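PDB 6BFI: VIN1 from Oscarella pearsei, which binds actin filaments and may play a role in cell-cell adhesion. Local coordinates for residues D146-I151 with S207-C212; K225-G230 with A456-E461; R231-Q236 with S449-P454. All coordinates share one frame; numbering follows the deposited sequence.

Contact 1: D146-I151 with S207-C212; sequences DVAKVI and SSIRVC
Ile151 leaves the short 3-10 segment 146-150 with its CA 7.1 Å from the CA of Ile209, which rides on helix 185-215. This is the loop of an all-helical, vinculin-family bundle: residues 146-151 join helix 102-145 to helix 154-178, and the loop packs onto the helix that follows those two in the chain. The tight winding puts Ala148 and Ile151 on the same side, tied to each other by a weak backbone bond from Ile151 N to Ala148 O. Both aim at one residue, Ile209, whose two branches divide the work. Its CG2 methyl, anti to the backbone N, packs against CG2 of Ile151 at 3.6 Å. The two isoleucines hold nearly the same conformation; their side chains cross obliquely, and CD1 of Ile151 lies 4.0 Å from both CG2 and CD1 of Ile209. All three residues are buried. Helix 154-178 closes over them, with Phe160 touching Ala148 and Ile151, and Leu157 touching Ile209. Away from the helix, Lys149 pairs with Asp146 in a salt bridge. The longer branch of Ile209 starts beside the backbone N (chi1 -62°) and runs on extended, which brings CD1 to the methyl of Ala148, 3.6 Å from Ala148 CB.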
# COMPACT_ATOMS: atom_id res chain seq x y z
N ASP A 146 10.20 11.99 -28.76
CA ASP A 146 10.17 11.10 -29.92
C ASP A 146 11.23 11.44 -30.96
O ASP A 146 11.46 10.62 -31.86
CB ASP A 146 8.78 11.14 -30.56
CG ASP A 146 8.30 9.76 -30.97
OD1 ASP A 146 8.39 8.83 -30.15
OD2 ASP A 146 7.84 9.61 -32.12
N VAL A 147 11.87 12.60 -30.87
CA VAL A 147 12.91 12.97 -31.83
C VAL A 147 14.13 12.06 -31.73
O VAL A 147 14.86 11.89 -32.71
CB VAL A 147 13.29 14.46 -31.63
CG1 VAL A 147 14.43 14.87 -32.54
CG2 VAL A 147 12.08 15.35 -31.87
N ALA A 148 14.34 11.44 -30.57
CA ALA A 148 15.54 10.63 -30.36
C ALA A 148 15.61 9.41 -31.27
O ALA A 148 16.69 8.84 -31.43
CB ALA A 148 15.62 10.20 -28.90
N LYS A 149 14.49 9.01 -31.87
CA LYS A 149 14.49 7.81 -32.70
C LYS A 149 15.22 8.00 -34.03
O LYS A 149 15.54 7.01 -34.69
CB LYS A 149 13.05 7.35 -32.96
CG LYS A 149 12.25 7.13 -31.69
CD LYS A 149 10.93 6.44 -31.96
CE LYS A 149 10.19 6.15 -30.66
NZ LYS A 149 8.94 5.39 -30.89
N VAL A 150 15.48 9.25 -34.44
CA VAL A 150 16.16 9.51 -35.70
C VAL A 150 17.63 9.86 -35.52
O VAL A 150 18.31 10.18 -36.50
CB VAL A 150 15.44 10.63 -36.49
CG1 VAL A 150 15.66 10.46 -37.99
CG2 VAL A 150 13.95 10.64 -36.17
N ILE A 151 18.14 9.81 -34.29
CA ILE A 151 19.53 10.16 -34.03
C ILE A 151 20.43 9.03 -34.50
O ILE A 151 20.24 7.87 -34.11
CB ILE A 151 19.74 10.46 -32.54
CG1 ILE A 151 18.80 11.57 -32.07
CG2 ILE A 151 21.19 10.86 -32.28
CD1 ILE A 151 18.96 11.92 -30.61
N SER A 207 22.45 7.21 -23.17
CA SER A 207 23.41 6.12 -23.33
C SER A 207 22.98 5.18 -24.45
O SER A 207 23.78 4.86 -25.35
CB SER A 207 23.55 5.36 -22.01
OG SER A 207 24.49 4.32 -22.12
N SER A 208 21.72 4.73 -24.42
CA SER A 208 21.22 3.85 -25.48
C SER A 208 21.35 4.49 -26.85
O SER A 208 21.73 3.83 -27.83
CB SER A 208 19.77 3.47 -25.19
OG SER A 208 18.94 4.62 -25.13
N ILE A 209 21.05 5.79 -26.94
CA ILE A 209 21.26 6.51 -28.20
C ILE A 209 22.72 6.43 -28.62
O ILE A 209 23.03 6.23 -29.80
CB ILE A 209 20.80 7.98 -28.07
CG1 ILE A 209 19.31 8.05 -27.76
CG2 ILE A 209 21.10 8.74 -29.34
CD1 ILE A 209 18.84 9.44 -27.45
N ARG A 210 23.64 6.58 -27.66
CA ARG A 210 25.06 6.49 -27.98
C ARG A 210 25.41 5.13 -28.57
O ARG A 210 26.13 5.05 -29.58
CB ARG A 210 25.89 6.77 -26.73
CG ARG A 210 27.34 7.11 -26.99
CD ARG A 210 27.81 8.19 -26.02
NE ARG A 210 27.17 9.47 -26.29
CZ ARG A 210 27.04 10.45 -25.41
NH1 ARG A 210 27.50 10.30 -24.17
NH2 ARG A 210 26.45 11.59 -25.75
N VAL A 211 24.89 4.04 -27.98
CA VAL A 211 25.20 2.73 -28.56
C VAL A 211 24.59 2.60 -29.95
O VAL A 211 25.16 1.95 -30.82
CB VAL A 211 24.76 1.57 -27.63
CG1 VAL A 211 24.48 2.06 -26.22
CG2 VAL A 211 23.56 0.81 -28.21
N CYS A 212 23.43 3.23 -30.19
CA CYS A 212 22.87 3.19 -31.54
C CYS A 212 23.77 3.91 -32.54
O CYS A 212 24.03 3.41 -33.64
CB CYS A 212 21.47 3.81 -31.55
SG CYS A 212 20.22 2.84 -30.66

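Contact 2: K225-G230 with A456-E461; sequences KDAAFG and ARVVLE
Val458 sets its CG2 methyl against Asp226 and Ala227 of helix 224-249: it lies 3.3 Å from Ala227 N and 3.6 Å from Asp226 CB. Its CG1 stands anti to the backbone N (chi1 175°), leaving CG2 as the branch that faces across, where it also meets the CB of Ala227 at 3.9 Å. Next to this methyl, OD2 of Asp226 rests against CB, CG and CD of Arg457, the two side chains crossing at a slant. Asp226 OD2 is 3.1 Å from Arg457 CD, while NE of Arg457 stays 4.1 Å from that oxygen, beyond a salt bridge. Here helix 224-249 and the short helix 452-460 run as an antiparallel pair within the helical bundle, their local axes 147° apart and 8.8 Å at closest approach. Behind them, Ala227 is backed by Val211, Cys212 and Val215 of helix 185-215, and Val458 by Ala468 of helix 466-493. The Arg457 chain is extended as far as CD and then bends at chi3 (-63°). OD2 sits near the guanidinium plane, at its edge, although the two planar groups are well turned from each other. Glu461 OE1 approaches the same Asp226 OD2 to 4.6 Å, a like charge that would probably offset some of the arginine's attraction.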
# COMPACT_ATOMS: atom_id res chain seq x y z
N LYS A 225 18.64 -3.76 -34.61
CA LYS A 225 17.27 -3.93 -34.15
C LYS A 225 17.18 -3.94 -32.63
O LYS A 225 16.26 -3.34 -32.06
CB LYS A 225 16.68 -5.22 -34.73
CG LYS A 225 15.84 -5.01 -35.99
CD LYS A 225 15.60 -6.33 -36.70
CE LYS A 225 15.12 -7.41 -35.74
NZ LYS A 225 15.07 -8.75 -36.40
N ASP A 226 18.13 -4.60 -31.96
CA ASP A 226 18.06 -4.71 -30.51
C ASP A 226 18.50 -3.42 -29.82
O ASP A 226 17.96 -3.07 -28.77
CB ASP A 226 18.90 -5.89 -30.04
CG ASP A 226 18.37 -7.22 -30.53
OD1 ASP A 226 17.14 -7.43 -30.45
OD2 ASP A 226 19.17 -8.04 -31.01
N ALA A 227 19.49 -2.72 -30.39
CA ALA A 227 19.86 -1.42 -29.85
C ALA A 227 18.72 -0.43 -29.98
O ALA A 227 18.39 0.31 -29.04
CB ALA A 227 21.12 -0.90 -30.55
N ALA A 228 18.09 -0.40 -31.17
CA ALA A 228 16.91 0.43 -31.36
C ALA A 228 15.80 0.02 -30.40
O ALA A 228 15.06 0.88 -29.89
CB ALA A 228 16.43 0.32 -32.81
N PHE A 229 15.67 -1.28 -30.12
CA PHE A 229 14.68 -1.73 -29.15
C PHE A 229 14.97 -1.17 -27.77
O PHE A 229 14.05 -0.73 -27.07
CB PHE A 229 14.62 -3.26 -29.11
CG PHE A 229 13.66 -3.80 -28.09
CD1 PHE A 229 14.08 -4.09 -26.80
CD2 PHE A 229 12.33 -4.01 -28.42
CE1 PHE A 229 13.19 -4.58 -25.86
CE2 PHE A 229 11.44 -4.51 -27.48
CZ PHE A 229 11.87 -4.79 -26.20
N GLY A 230 16.23 -1.20 -27.35
CA GLY A 230 16.58 -0.63 -26.05
C GLY A 230 16.25 0.85 -25.97
O GLY A 230 15.56 1.30 -25.04
N ALA A 456 22.26 -7.39 -24.10
CA ALA A 456 23.29 -8.42 -24.15
C ALA A 456 23.47 -8.96 -25.56
O ALA A 456 24.58 -9.37 -25.92
CB ALA A 456 22.94 -9.55 -23.19
N ARG A 457 22.41 -8.95 -26.37
CA ARG A 457 22.54 -9.38 -27.75
C ARG A 457 23.25 -8.33 -28.61
O ARG A 457 23.93 -8.69 -29.57
CB ARG A 457 21.17 -9.70 -28.34
CG ARG A 457 21.21 -10.65 -29.54
CD ARG A 457 19.83 -10.96 -30.07
NE ARG A 457 19.00 -11.67 -29.10
CZ ARG A 457 18.93 -12.99 -29.01
NH1 ARG A 457 19.65 -13.76 -29.81
NH2 ARG A 457 18.14 -13.55 -28.09
N VAL A 458 23.10 -7.05 -28.27
CA VAL A 458 23.89 -6.02 -28.95
C VAL A 458 25.37 -6.20 -28.62
O VAL A 458 26.23 -6.07 -29.50
CB VAL A 458 23.40 -4.61 -28.58
CG1 VAL A 458 24.31 -3.55 -29.20
CG2 VAL A 458 21.97 -4.41 -29.02
N VAL A 459 25.68 -6.49 -27.35
CA VAL A 459 27.08 -6.73 -27.00
C VAL A 459 27.60 -7.97 -27.70
O VAL A 459 28.73 -7.99 -28.21
CB VAL A 459 27.25 -6.82 -25.48
CG1 VAL A 459 28.64 -7.34 -25.13
CG2 VAL A 459 27.02 -5.47 -24.85
N LEU A 460 26.79 -9.03 -27.75
CA LEU A 460 27.22 -10.29 -28.35
C LEU A 460 27.66 -10.11 -29.79
O LEU A 460 28.63 -10.73 -30.24
CB LEU A 460 26.09 -11.32 -28.27
CG LEU A 460 26.36 -12.66 -28.95
CD1 LEU A 460 27.39 -13.47 -28.17
CD2 LEU A 460 25.07 -13.44 -29.14
N GLU A 461 26.97 -9.25 -30.55
CA GLU A 461 27.25 -9.06 -31.96
C GLU A 461 28.05 -7.78 -32.23
O GLU A 461 28.09 -7.32 -33.38
CB GLU A 461 25.94 -9.06 -32.75
CG GLU A 461 25.31 -10.44 -32.87
CD GLU A 461 23.83 -10.44 -32.55
OE1 GLU A 461 23.17 -9.41 -32.78
OE2 GLU A 461 23.33 -11.48 -32.07

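Contact 3: R231-Q236 with S449-P454; sequences RDYVIQ and STAVVP
Tyr233 reaches from helix 224-249 over to Ala451 and Thr450, at the junction between helices 432-449 and 452-460. Its CG is anti to the backbone N (chi1 165°), which directs the ring outward from the helix, and the rotation of the ring about its own axis presents one face to the methyl of Ala451. That is a CH-pi contact: Ala451 CB lies 4.1 Å from the centroid of the Tyr233 ring and 20° off its normal. The methyl is displaced toward one rim, with Ala451 CB 3.9 Å from both CD2 and CE2 of Tyr233. At the other rim comes Thr450, its side chain crossing that of Tyr233 at about a right angle. Here Thr450 OG1 approaches Tyr233 CE1 to 3.5 Å, obliquely to the ring. This hydroxyl is already engaged through a hydrogen bond with Asp447 O, three residues earlier. The setting is packing within the vinculin-family helical bundle, where a long helix lays an aromatic side chain on residues 450-451, and Pro454, a little further on, touches Asp226 and Phe229 of the same long helix. The phenol end of Tyr233 is fixed too, since its OH hydrogen-bonds with Asp447 OD2 and with Lys237 NZ. A leucine in place of Tyr233 would probably leave Asp447 and Lys237 without their shared hydroxyl and deprive Ala451 of the flat face it rests on.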
# COMPACT_ATOMS: atom_id res chain seq x y z
N ARG A 231 16.73 1.62 -26.95
CA ARG A 231 16.45 3.05 -26.98
C ARG A 231 14.95 3.32 -26.92
O ARG A 231 14.48 4.08 -26.06
CB ARG A 231 17.06 3.67 -28.23
CG ARG A 231 16.72 5.14 -28.42
CD ARG A 231 16.99 5.55 -29.86
NE ARG A 231 16.21 4.74 -30.79
CZ ARG A 231 16.47 4.62 -32.08
NH1 ARG A 231 17.51 5.25 -32.61
NH2 ARG A 231 15.70 3.86 -32.85
N ASP A 232 14.18 2.70 -27.82
CA ASP A 232 12.74 2.95 -27.86
C ASP A 232 12.04 2.46 -26.60
O ASP A 232 10.98 2.99 -26.23
CB ASP A 232 12.13 2.29 -29.10
CG ASP A 232 12.73 2.82 -30.39
OD1 ASP A 232 13.36 3.90 -30.36
OD2 ASP A 232 12.58 2.15 -31.44
N TYR A 233 12.61 1.46 -25.93
CA TYR A 233 12.08 1.04 -24.64
C TYR A 233 12.23 2.15 -23.61
O TYR A 233 11.29 2.44 -22.86
CB TYR A 233 12.79 -0.23 -24.17
CG TYR A 233 12.58 -0.55 -22.70
CD1 TYR A 233 11.45 -1.24 -22.28
CD2 TYR A 233 13.51 -0.18 -21.74
CE1 TYR A 233 11.25 -1.54 -20.94
CE2 TYR A 233 13.32 -0.47 -20.41
CZ TYR A 233 12.19 -1.15 -20.01
OH TYR A 233 11.99 -1.44 -18.68
N VAL A 234 13.40 2.80 -23.58
CA VAL A 234 13.58 3.90 -22.63
C VAL A 234 12.68 5.08 -23.01
O VAL A 234 12.11 5.74 -22.14
CB VAL A 234 15.06 4.30 -22.56
CG1 VAL A 234 15.25 5.42 -21.54
CG2 VAL A 234 15.92 3.10 -22.19
N ILE A 235 12.54 5.34 -24.31
CA ILE A 235 11.65 6.41 -24.76
C ILE A 235 10.22 6.14 -24.31
O ILE A 235 9.50 7.05 -23.90
CB ILE A 235 11.74 6.58 -26.29
CG1 ILE A 235 13.17 6.90 -26.71
CG2 ILE A 235 10.80 7.69 -26.75
CD1 ILE A 235 13.37 6.98 -28.20
N GLN A 236 9.79 4.88 -24.39
CA GLN A 236 8.42 4.55 -23.99
C GLN A 236 8.25 4.63 -22.48
O GLN A 236 7.20 5.05 -22.00
CB GLN A 236 8.03 3.17 -24.51
CG GLN A 236 7.06 3.20 -25.69
CD GLN A 236 5.72 3.82 -25.33
OE1 GLN A 236 5.34 3.89 -24.16
NE2 GLN A 236 5.00 4.29 -26.34
N SER A 449 13.03 -6.47 -17.28
CA SER A 449 13.56 -7.73 -17.79
C SER A 449 13.41 -7.82 -19.31
O SER A 449 14.20 -8.50 -19.97
CB SER A 449 12.88 -8.91 -17.11
OG SER A 449 13.14 -8.92 -15.72
N THR A 450 12.40 -7.14 -19.88
CA THR A 450 12.27 -7.17 -21.33
C THR A 450 13.47 -6.56 -22.06
O THR A 450 13.67 -6.84 -23.24
CB THR A 450 10.99 -6.44 -21.78
OG1 THR A 450 11.14 -5.03 -21.57
CG2 THR A 450 9.78 -6.95 -21.01
N ALA A 451 14.27 -5.74 -21.38
CA ALA A 451 15.37 -5.03 -22.01
C ALA A 451 16.73 -5.69 -21.80
O ALA A 451 17.72 -5.22 -22.35
CB ALA A 451 15.42 -3.58 -21.51
N VAL A 452 16.79 -6.77 -21.02
CA VAL A 452 18.08 -7.36 -20.67
C VAL A 452 18.65 -8.16 -21.84
O VAL A 452 19.81 -7.99 -22.22
CB VAL A 452 17.94 -8.23 -19.41
CG1 VAL A 452 19.15 -9.12 -19.23
CG2 VAL A 452 17.74 -7.35 -18.19
N VAL A 453 17.83 -9.04 -22.44
CA VAL A 453 18.32 -9.85 -23.56
C VAL A 453 18.69 -9.00 -24.77
O VAL A 453 19.73 -9.27 -25.39
CB VAL A 453 17.31 -10.96 -23.88
CG1 VAL A 453 17.73 -11.71 -25.14
CG2 VAL A 453 17.19 -11.93 -22.71
N PRO A 454 17.91 -7.98 -25.17
CA PRO A 454 18.33 -7.18 -26.33
C PRO A 454 19.68 -6.51 -26.15
O PRO A 454 20.50 -6.51 -27.09
CB PRO A 454 17.20 -6.15 -26.47
CG PRO A 454 16.01 -6.84 -25.93
CD PRO A 454 16.52 -7.65 -24.77

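Helix 224-249 ties the three contacts together. Its residues 225-230 and 231-236 follow without a gap and serve contacts 2 and 3, whose centres are about 10 Å apart; both meet the region of helix 452-460. Because that partner runs antiparallel, 449-454 faces the later part of the long helix and 456-461 the earlier, so contact 3 falls within the chain span of contact 2. Contact 1 is complete before either begins and lies about 12 to 13 Å from them. It bears on helix 224-249 through Val211 against Ala227 and Ser208 against Arg231. The group thus joins early helices of the chain to ones over 200 residues later.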